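Local coordinates for ABC transporter, substrate-binding protein (Clostridium perfringens, PDB 4EDP) that probably captures a small solute outside the cell and delivers it to the membrane components of an ABC importer, at residues Glu183-Glu187 / Ser258-Leu262. Numbering follows the deposited sequence.
Sequences EIAAE and SGTYL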
ATOM      1  N   GLU A 183      12.427  -2.305   6.769  1.00 11.14           N
ATOM      2  CA  GLU A 183      13.326  -2.511   5.619  1.00 10.80           C
ATOM      3  C   GLU A 183      14.247  -1.314   5.389  1.00 10.27           C
ATOM      4  O   GLU A 183      15.411  -1.478   4.971  1.00 12.28           O
ATOM      5  CB  GLU A 183      12.574  -2.973   4.361  1.00 11.18           C
ATOM      6  CG  GLU A 183      11.921  -4.347   4.583  1.00 14.31           C
ATOM      7  CD  GLU A 183      11.662  -5.163   3.333  1.00 16.81           C
ATOM      8  OE1 GLU A 183      12.063  -4.746   2.229  1.00 16.79           O
ATOM      9  OE2 GLU A 183      11.113  -6.297   3.477  1.00 17.14           O
ATOM     10  N   ILE A 184      13.750  -0.115   5.674  1.00 10.02           N
ATOM     11  CA  ILE A 184      14.559   1.089   5.600  1.00 10.18           C
ATOM     12  C   ILE A 184      15.727   0.975   6.600  1.00 10.99           C
ATOM     13  O   ILE A 184      16.879   1.262   6.258  1.00 12.23           O
ATOM     14  CB  ILE A 184      13.692   2.342   5.894  1.00 10.05           C
ATOM     15  CG1 ILE A 184      12.815   2.673   4.676  1.00 11.52           C
ATOM     16  CG2 ILE A 184      14.604   3.522   6.264  1.00 13.31           C
ATOM     17  CD1 ILE A 184      11.676   3.645   4.976  1.00 13.38           C
ATOM     18  N   ALA A 185      15.435   0.519   7.814  1.00  9.79           N
ATOM     19  CA  ALA A 185      16.450   0.314   8.852  1.00 10.27           C
ATOM     20  C   ALA A 185      17.429  -0.772   8.424  1.00 12.47           C
ATOM     21  O   ALA A 185      18.640  -0.658   8.681  1.00 12.60           O
ATOM     22  CB  ALA A 185      15.770  -0.043  10.183  1.00 10.92           C
ATOM     23  N   ALA A 186      16.921  -1.812   7.754  1.00 11.98           N
ATOM     24  CA  ALA A 186      17.778  -2.877   7.223  1.00 12.81           C
ATOM     25  C   ALA A 186      18.776  -2.307   6.199  1.00 14.10           C
ATOM     26  O   ALA A 186      19.931  -2.747   6.157  1.00 14.14           O
ATOM     27  CB  ALA A 186      16.961  -3.990   6.570  1.00 12.50           C
ATOM     28  N   GLU A 187      18.331  -1.376   5.355  1.00 15.24           N
ATOM     29  CA  GLU A 187      19.241  -0.758   4.377  1.00 17.33           C
ATOM     30  C   GLU A 187      20.377  -0.038   5.093  1.00 17.60           C
ATOM     31  O   GLU A 187      21.526  -0.158   4.694  1.00 18.29           O
ATOM     32  CB  GLU A 187      18.547   0.269   3.475  1.00 19.97           C
ATOM     33  CG  GLU A 187      17.408  -0.225   2.630  1.00 21.57           C
ATOM     34  CD  GLU A 187      17.019   0.818   1.559  1.00 26.64           C
ATOM     35  OE1 GLU A 187      17.917   1.216   0.777  1.00 28.07           O
ATOM     36  OE2 GLU A 187      15.836   1.233   1.510  1.00 20.56           O
ATOM     37  N   SER A 258      17.893   6.237  -3.397  1.00 14.77           N
ATOM     38  CA  SER A 258      17.990   4.783  -3.288  1.00 14.54           C
ATOM     39  C   SER A 258      16.661   4.121  -3.641  1.00 13.84           C
ATOM     40  O   SER A 258      16.618   2.930  -3.971  1.00 13.77           O
ATOM     41  CB  SER A 258      18.468   4.389  -1.886  1.00 14.25           C
ATOM     42  OG  SER A 258      17.506   4.726  -0.908  1.00 14.60           O
ATOM     43  N   GLY A 259      15.569   4.883  -3.540  1.00 12.94           N
ATOM     44  CA  GLY A 259      14.257   4.394  -3.908  1.00 12.68           C
ATOM     45  C   GLY A 259      13.257   4.411  -2.771  1.00 13.64           C
ATOM     46  O   GLY A 259      13.623   4.202  -1.618  1.00 14.79           O
ATOM     47  N   THR A 260      12.019   4.740  -3.108  1.00 13.32           N
ATOM     48  CA  THR A 260      10.900   4.680  -2.181  1.00 14.34           C
ATOM     49  C   THR A 260      10.443   3.216  -2.081  1.00 12.50           C
ATOM     50  O   THR A 260      11.028   2.316  -2.715  1.00 13.12           O
ATOM     51  CB  THR A 260       9.676   5.502  -2.692  1.00 16.93           C
ATOM     52  OG1 THR A 260       8.646   5.524  -1.684  1.00 23.64           O
ATOM     53  CG2 THR A 260       9.114   4.895  -3.927  1.00 17.99           C
ATOM     54  N   TYR A 261       9.472   2.973  -1.200  1.00 10.44           N
ATOM     55  CA  TYR A 261       8.858   1.665  -1.014  1.00 11.23           C
ATOM     56  C   TYR A 261       7.395   1.757  -1.417  1.00 11.91           C
ATOM     57  O   TYR A 261       6.696   2.713  -1.068  1.00 11.68           O
ATOM     58  CB  TYR A 261       8.942   1.195   0.446  1.00 11.40           C
ATOM     59  CG  TYR A 261      10.320   0.730   0.831  1.00 11.54           C
ATOM     60  CD1 TYR A 261      11.323   1.638   1.129  1.00 10.58           C
ATOM     61  CD2 TYR A 261      10.614  -0.626   0.906  1.00 14.45           C
ATOM     62  CE1 TYR A 261      12.597   1.210   1.469  1.00 14.37           C
ATOM     63  CE2 TYR A 261      11.888  -1.067   1.249  1.00 13.60           C
ATOM     64  CZ  TYR A 261      12.864  -0.149   1.534  1.00 13.90           C
ATOM     65  OH  TYR A 261      14.126  -0.554   1.875  1.00 17.25           O
ATOM     66  N   LEU A 262       6.950   0.780  -2.202  1.00 12.37           N
ATOM     67  CA  LEU A 262       5.572   0.729  -2.629  1.00 12.39           C
ATOM     68  C   LEU A 262       4.777  -0.270  -1.816  1.00 13.08           C
ATOM     69  O   LEU A 262       5.340  -1.188  -1.204  1.00 12.61           O
ATOM     70  CB  LEU A 262       5.484   0.244  -4.082  1.00 12.45           C
ATOM     71  CG  LEU A 262       6.318   0.982  -5.121  1.00 14.75           C
ATOM     72  CD1 LEU A 262       6.119   0.355  -6.515  1.00 15.10           C
ATOM     73  CD2 LEU A 262       5.990   2.460  -5.097  1.00 16.90           C
TER
HETATM   74  O   HOH W   1      15.772   2.742  -0.749  1.00 13.73           O
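Glu187 OE2 takes two hydrogen bonds: one from Tyr261 OH at 2.5 Å, the other from a water whose oxygen lies 2.7 Å from OE2. The phenol reaches the carboxylate from above its plane, 36° out of it, whereas OE2 itself sits at the edge of the ring; the two flat groups are turned 57° apart. The same water donates to Gly259 O and accepts from Ser258 OG (2.6 Å), linking the loop at Ser258-Gly259 to the carboxylate. Glu187 stretches out beyond CG (chi2 -167°), which carries its acid group off the helix to meet the incoming tyrosine. Its other oxygen, OE1, forms a salt bridge with Lys328, so the negative charge is probably well stabilised. One turn earlier on the helix, Ile184 CG1, 3.5 Å from Tyr261 CE1, and Glu183 CB, 3.7 Å from Tyr261 CE2, approach the ring obliquely from the same side of its plane. Trp156 binds Gly259 O through NE1 and also touches Ile184. The contact thus joins helix 178-189 to the loop between strands 252-254 and 262-269 in one lobe of a periplasmic-binding-protein-like fold, with Ile141 of strand 135-145 packing against both Ile184 and Tyr261.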